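Local coordinates for protein aspartyl-tRNA synthetase 2 (Thermus thermophilus, PDB 1N9W) that attaches aspartate to both tRNA(Asp) and tRNA(Asn) with similar efficiency, first activating the amino acid with ATP as Asp-AMP, at residues V219-I224 with E228-L233; L237-L242 with P261-D266. All coordinates share one frame; numbering follows the deposited sequence.

Contact 1. Residues V219-I224 with E228-L233; sequences VEMGFI and EDLMRL
Met221 reaches from strand 219-222 to helix 228-233 and slides past Leu233 in the opposite direction, bringing its SD to 3.5 Å from Leu233 CD2. Its CG sits between the backbone N and the carbonyl carbon (chi1 70°), the next bond is extended, and the chain then bends at chi3 (-55°). Nearer its root, Met221 CG lies 4.0 Å from Leu230 CD2, again with the two side chains running past each other in opposite senses. One methyl of Leu233 thus serves two strand residues, because Val219 CG1 also meets Leu233 CD2, at 3.9 Å and at a slant. Beyond the strand end the contact turns partly polar: Asp229 lays its carboxylate alongside the backbone and the root of Ile224, with Asp229 OD2 3.4 Å from Ile224 CB. The same oxygen accepts a hydrogen bond from the backbone N of Ala225, in the turn before the helix. Asp229 OD1 makes a salt bridge with Arg232 NH2 at 3.1 Å, one helical turn on, so the two carboxylate oxygens have separate tasks. No hydrogen bond joins the two segments directly. Their axes stay 10.2 Å apart and run at 133°, a spacing filled by side chains. Strand 215-222 pairs antiparallel with 192-198 and 387-393 in the mixed, largely antiparallel sheet of the class II synthetase catalytic domain. Glu220 points away from the helix and forms a salt bridge with Arg352, while helix 119-141 adds Phe135 and Leu139 against Val219 and Tyr138 against Leu233.

Contact 2. Residues L237-L242 with P261-D266; sequences LLAEML and PSFPQD
Leu242 carries CG beside the backbone N and opposite the carbonyl carbon (chi1 -85°), and it meets Pro264 with the end of its branch. Leu242 CD2 and Pro264 CG come tip to tip at 3.8 Å. Leu238, one turn earlier, offers the root of its side chain instead: its CB lies 4.2 Å from Pro264 CB. The pyrrolidine ring is therefore touched at two successive carbons by residues four apart on the helix. In Phe263 the ring is swung opposite the backbone N (chi1 -159°), which carries it back to the helix although its CB does not point there; Phe263 CZ ends 4.0 Å from Ala239 CB, with the methyl approaching the ring obliquely. The small side chain of Ala239 goes with a close backbone approach, its CA standing 5.9 Å from the CA of Pro264. Pro264 is the centre of an inverse gamma turn, closed by the 2.8 Å bond from Gln265 N to Phe263 O, and this tight bend presents the proline to the helix of the class II catalytic domain. Across the two segments the contact is wholly apolar. The loop has its polar links elsewhere: Ser262 N and Asp266 N donate hydrogen bonds to Asp310 OD2 and to Glu235 OE1 on the same helix, and Ser262 O accepts one from Trp311 NE1. The Trp311 side chain, on strand 311-315, packs against Leu238, Leu242, Pro261 and Pro264, while Leu397 of helix 394-402 touches Leu238.

Helix 227-248 is the shared element: contact 1 fixes its first turns to the end of strand 215-222, and contact 2 sets a loop against its middle, with the two centres about 16 Å apart. They follow one another along the chain and make no touch beyond the helix itself. Contact 1 is the closer to the predicted substrate sites, the side chain of Leu230 being about 6 Å from that of Arg352, predicted to bind L-aspartate. Contact 2 stands further off: the side chain of Leu238 is about 9 Å from Gly393 and about 11 Å from the side chain of Glu345, both predicted to bind ATP. Tyr138 of helix 119-141 touches both Leu233 and Leu237.

Contact 1. Residues V219-I224 with E228-L233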
loop_
_atom_site.group_PDB
_atom_site.type_symbol
_atom_site.label_atom_id
_atom_site.label_comp_id
_atom_site.label_asym_id
_atom_site.label_seq_id
_atom_site.Cartn_x
_atom_site.Cartn_y
_atom_site.Cartn_z
ATOM N N VAL B 219 0.289 11.058 6.408
ATOM C CA VAL B 219 -1.026 11.149 7.026
ATOM C C VAL B 219 -1.467 12.613 7.016
ATOM O O VAL B 219 -0.682 13.500 7.339
ATOM C CB VAL B 219 -0.984 10.654 8.495
ATOM C CG1 VAL B 219 -2.392 10.609 9.068
ATOM C CG2 VAL B 219 -0.332 9.285 8.571
ATOM N N GLU B 220 -2.714 12.862 6.635
ATOM C CA GLU B 220 -3.252 14.219 6.611
ATOM C C GLU B 220 -4.717 14.111 7.050
ATOM O O GLU B 220 -5.469 13.275 6.537
ATOM C CB GLU B 220 -3.136 14.822 5.198
ATOM C CG GLU B 220 -3.261 16.354 5.122
ATOM C CD GLU B 220 -2.003 17.107 5.567
ATOM O OE1 GLU B 220 -2.084 18.342 5.735
ATOM O OE2 GLU B 220 -0.936 16.482 5.741
ATOM N N MET B 221 -5.108 14.930 8.026
ATOM C CA MET B 221 -6.480 14.916 8.536
ATOM C C MET B 221 -6.996 16.328 8.816
ATOM O O MET B 221 -6.240 17.196 9.250
ATOM C CB MET B 221 -6.567 14.050 9.810
ATOM C CG MET B 221 -5.884 14.609 11.051
ATOM S SD MET B 221 -5.859 13.485 12.490
ATOM C CE MET B 221 -7.594 13.095 12.691
ATOM N N GLY B 222 -8.284 16.549 8.549
ATOM C CA GLY B 222 -8.894 17.853 8.770
ATOM C C GLY B 222 -9.782 17.897 10.003
ATOM O O GLY B 222 -9.942 16.893 10.696
ATOM N N PHE B 223 -10.366 19.065 10.275
ATOM C CA PHE B 223 -11.236 19.265 11.435
ATOM C C PHE B 223 -10.524 18.965 12.751
ATOM O O PHE B 223 -11.079 18.327 13.645
ATOM C CB PHE B 223 -12.493 18.404 11.317
ATOM C CG PHE B 223 -13.403 18.831 10.212
ATOM C CD1 PHE B 223 -14.086 20.035 10.285
ATOM C CD2 PHE B 223 -13.550 18.047 9.076
ATOM C CE1 PHE B 223 -14.903 20.456 9.238
ATOM C CE2 PHE B 223 -14.362 18.464 8.027
ATOM C CZ PHE B 223 -15.040 19.672 8.109
ATOM N N ILE B 224 -9.289 19.432 12.863
ATOM C CA ILE B 224 -8.517 19.226 14.074
ATOM C C ILE B 224 -8.589 20.484 14.942
ATOM O O ILE B 224 -8.975 21.555 14.468
ATOM C CB ILE B 224 -7.040 18.939 13.751
ATOM C CG1 ILE B 224 -6.440 20.126 12.995
ATOM C CG2 ILE B 224 -6.930 17.659 12.917
ATOM C CD1 ILE B 224 -4.945 20.020 12.783
ATOM N N GLU B 228 -1.691 19.138 18.346
ATOM C CA GLU B 228 -1.729 18.135 19.400
ATOM C C GLU B 228 -2.550 16.918 18.989
ATOM O O GLU B 228 -2.333 15.817 19.498
ATOM C CB GLU B 228 -2.314 18.743 20.679
ATOM C CG GLU B 228 -1.960 17.984 21.944
ATOM C CD GLU B 228 -0.458 17.869 22.140
ATOM O OE1 GLU B 228 0.238 18.902 22.018
ATOM O OE2 GLU B 228 0.029 16.748 22.415
ATOM N N ASP B 229 -3.500 17.118 18.082
ATOM C CA ASP B 229 -4.319 16.002 17.608
ATOM C C ASP B 229 -3.447 15.057 16.787
ATOM O O ASP B 229 -3.603 13.837 16.858
ATOM C CB ASP B 229 -5.481 16.490 16.740
ATOM C CG ASP B 229 -6.598 17.093 17.554
ATOM O OD1 ASP B 229 -6.729 16.745 18.747
ATOM O OD2 ASP B 229 -7.365 17.906 16.999
ATOM N N LEU B 230 -2.528 15.637 16.020
ATOM C CA LEU B 230 -1.619 14.872 15.176
ATOM C C LEU B 230 -0.671 14.011 16.011
ATOM O O LEU B 230 -0.472 12.826 15.714
ATOM C CB LEU B 230 -0.813 15.820 14.286
ATOM C CG LEU B 230 -1.609 16.906 13.569
ATOM C CD1 LEU B 230 -0.674 17.756 12.716
ATOM C CD2 LEU B 230 -2.680 16.267 12.703
ATOM N N MET B 231 -0.090 14.606 17.055
ATOM C CA MET B 231 0.841 13.883 17.926
ATOM C C MET B 231 0.156 12.716 18.638
ATOM O O MET B 231 0.696 11.608 18.680
ATOM C CB MET B 231 1.493 14.847 18.942
ATOM C CG MET B 231 2.752 15.549 18.398
ATOM S SD MET B 231 3.561 16.791 19.487
ATOM C CE MET B 231 2.818 18.314 18.853
ATOM N N ARG B 232 -1.033 12.955 19.181
ATOM C CA ARG B 232 -1.765 11.892 19.855
ATOM C C ARG B 232 -2.127 10.788 18.852
ATOM O O ARG B 232 -2.117 9.605 19.192
ATOM C CB ARG B 232 -3.032 12.452 20.512
ATOM C CG ARG B 232 -2.778 13.110 21.871
ATOM C CD ARG B 232 -3.607 14.373 22.045
ATOM N NE ARG B 232 -5.007 14.160 21.686
ATOM C CZ ARG B 232 -5.873 15.144 21.460
ATOM N NH1 ARG B 232 -5.477 16.410 21.560
ATOM N NH2 ARG B 232 -7.127 14.863 21.127
ATOM N N LEU B 233 -2.434 11.177 17.619
ATOM C CA LEU B 233 -2.776 10.215 16.585
ATOM C C LEU B 233 -1.564 9.347 16.245
ATOM O O LEU B 233 -1.655 8.123 16.217
ATOM C CB LEU B 233 -3.250 10.924 15.315
ATOM C CG LEU B 233 -3.342 10.025 14.057
ATOM C CD1 LEU B 233 -4.525 9.090 14.191
ATOM C CD2 LEU B 233 -3.489 10.884 12.807
#

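Contact 2. Residues L237-L242 with P261-D266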
loop_
_atom_site.group_PDB
_atom_site.type_symbol
_atom_site.label_atom_id
_atom_site.label_comp_id
_atom_site.label_asym_id
_atom_site.label_seq_id
_atom_site.Cartn_x
_atom_site.Cartn_y
_atom_site.Cartn_z
ATOM N N LEU B 237 -1.036 5.353 16.388
ATOM C CA LEU B 237 -0.674 4.754 15.110
ATOM C C LEU B 237 0.568 3.879 15.284
ATOM O O LEU B 237 0.579 2.716 14.884
ATOM C CB LEU B 237 -0.392 5.852 14.078
ATOM C CG LEU B 237 0.167 5.452 12.705
ATOM C CD1 LEU B 237 -0.859 4.631 11.946
ATOM C CD2 LEU B 237 0.530 6.714 11.922
ATOM N N LEU B 238 1.607 4.444 15.895
ATOM C CA LEU B 238 2.856 3.727 16.131
ATOM C C LEU B 238 2.671 2.489 16.986
ATOM O O LEU B 238 3.267 1.443 16.713
ATOM C CB LEU B 238 3.878 4.640 16.802
ATOM C CG LEU B 238 4.553 5.650 15.877
ATOM C CD1 LEU B 238 5.137 6.780 16.698
ATOM C CD2 LEU B 238 5.616 4.945 15.053
ATOM N N ALA B 239 1.855 2.606 18.028
ATOM C CA ALA B 239 1.606 1.478 18.924
ATOM C C ALA B 239 1.036 0.319 18.125
ATOM O O ALA B 239 1.414 -0.835 18.324
ATOM C CB ALA B 239 0.624 1.894 20.033
ATOM N N GLU B 240 0.116 0.633 17.221
ATOM C CA GLU B 240 -0.495 -0.387 16.378
ATOM C C GLU B 240 0.564 -1.012 15.461
ATOM O O GLU B 240 0.689 -2.231 15.389
ATOM C CB GLU B 240 -1.606 0.244 15.538
ATOM C CG GLU B 240 -2.304 -0.709 14.573
ATOM C CD GLU B 240 -3.689 -1.091 15.039
ATOM O OE1 GLU B 240 -4.284 -0.317 15.825
ATOM O OE2 GLU B 240 -4.198 -2.157 14.609
ATOM N N MET B 241 1.323 -0.161 14.775
ATOM C CA MET B 241 2.360 -0.614 13.855
ATOM C C MET B 241 3.306 -1.628 14.522
ATOM O O MET B 241 3.527 -2.721 13.993
ATOM C CB MET B 241 3.119 0.601 13.305
ATOM C CG MET B 241 2.275 1.478 12.378
ATOM S SD MET B 241 3.005 3.124 12.100
ATOM C CE MET B 241 4.265 2.667 11.036
ATOM N N LEU B 242 3.843 -1.272 15.687
ATOM C CA LEU B 242 4.743 -2.146 16.435
ATOM C C LEU B 242 4.068 -3.446 16.862
ATOM O O LEU B 242 4.691 -4.513 16.870
ATOM C CB LEU B 242 5.267 -1.408 17.672
ATOM C CG LEU B 242 6.503 -0.522 17.444
ATOM C CD1 LEU B 242 6.293 0.394 16.245
ATOM C CD2 LEU B 242 6.772 0.296 18.701
ATOM N N PRO B 261 11.718 -1.220 21.682
ATOM C CA PRO B 261 11.633 0.130 22.251
ATOM C C PRO B 261 10.615 0.226 23.378
ATOM O O PRO B 261 9.868 -0.719 23.649
ATOM C CB PRO B 261 11.208 0.989 21.058
ATOM C CG PRO B 261 11.647 0.197 19.872
ATOM C CD PRO B 261 11.311 -1.208 20.270
ATOM N N SER B 262 10.591 1.386 24.028
ATOM C CA SER B 262 9.649 1.649 25.107
ATOM C C SER B 262 8.300 1.950 24.458
ATOM O O SER B 262 8.245 2.404 23.315
ATOM C CB SER B 262 10.127 2.846 25.937
ATOM O OG SER B 262 10.505 3.940 25.114
ATOM N N PHE B 263 7.217 1.699 25.182
ATOM C CA PHE B 263 5.882 1.923 24.642
ATOM C C PHE B 263 5.649 3.368 24.218
ATOM O O PHE B 263 5.838 4.294 25.005
ATOM C CB PHE B 263 4.821 1.522 25.659
ATOM C CG PHE B 263 3.485 1.247 25.050
ATOM C CD1 PHE B 263 3.271 0.079 24.322
ATOM C CD2 PHE B 263 2.439 2.153 25.191
ATOM C CE1 PHE B 263 2.034 -0.187 23.741
ATOM C CE2 PHE B 263 1.194 1.899 24.612
ATOM C CZ PHE B 263 0.992 0.723 23.885
ATOM N N PRO B 264 5.229 3.573 22.958
ATOM C CA PRO B 264 4.955 4.891 22.376
ATOM C C PRO B 264 3.689 5.555 22.912
ATOM O O PRO B 264 2.757 5.815 22.157
ATOM C CB PRO B 264 4.835 4.597 20.880
ATOM C CG PRO B 264 5.623 3.348 20.702
ATOM C CD PRO B 264 5.231 2.545 21.906
ATOM N N GLN B 265 3.651 5.823 24.210
ATOM C CA GLN B 265 2.491 6.474 24.800
ATOM C C GLN B 265 2.947 7.597 25.721
ATOM O O GLN B 265 3.919 7.445 26.460
ATOM C CB GLN B 265 1.649 5.458 25.568
ATOM C CG GLN B 265 0.601 6.087 26.453
ATOM C CD GLN B 265 -0.503 5.119 26.805
ATOM O OE1 GLN B 265 -0.248 3.981 27.216
ATOM N NE2 GLN B 265 -1.744 5.565 26.658
ATOM N N ASP B 266 2.248 8.726 25.667
ATOM C CA ASP B 266 2.608 9.865 26.500
ATOM C C ASP B 266 4.075 10.206 26.276
ATOM O O ASP B 266 4.843 10.396 27.221
ATOM C CB ASP B 266 2.356 9.539 27.973
ATOM C CG ASP B 266 0.882 9.526 28.318
ATOM O OD1 ASP B 266 0.496 8.833 29.282
ATOM O OD2 ASP B 266 0.105 10.224 27.631
#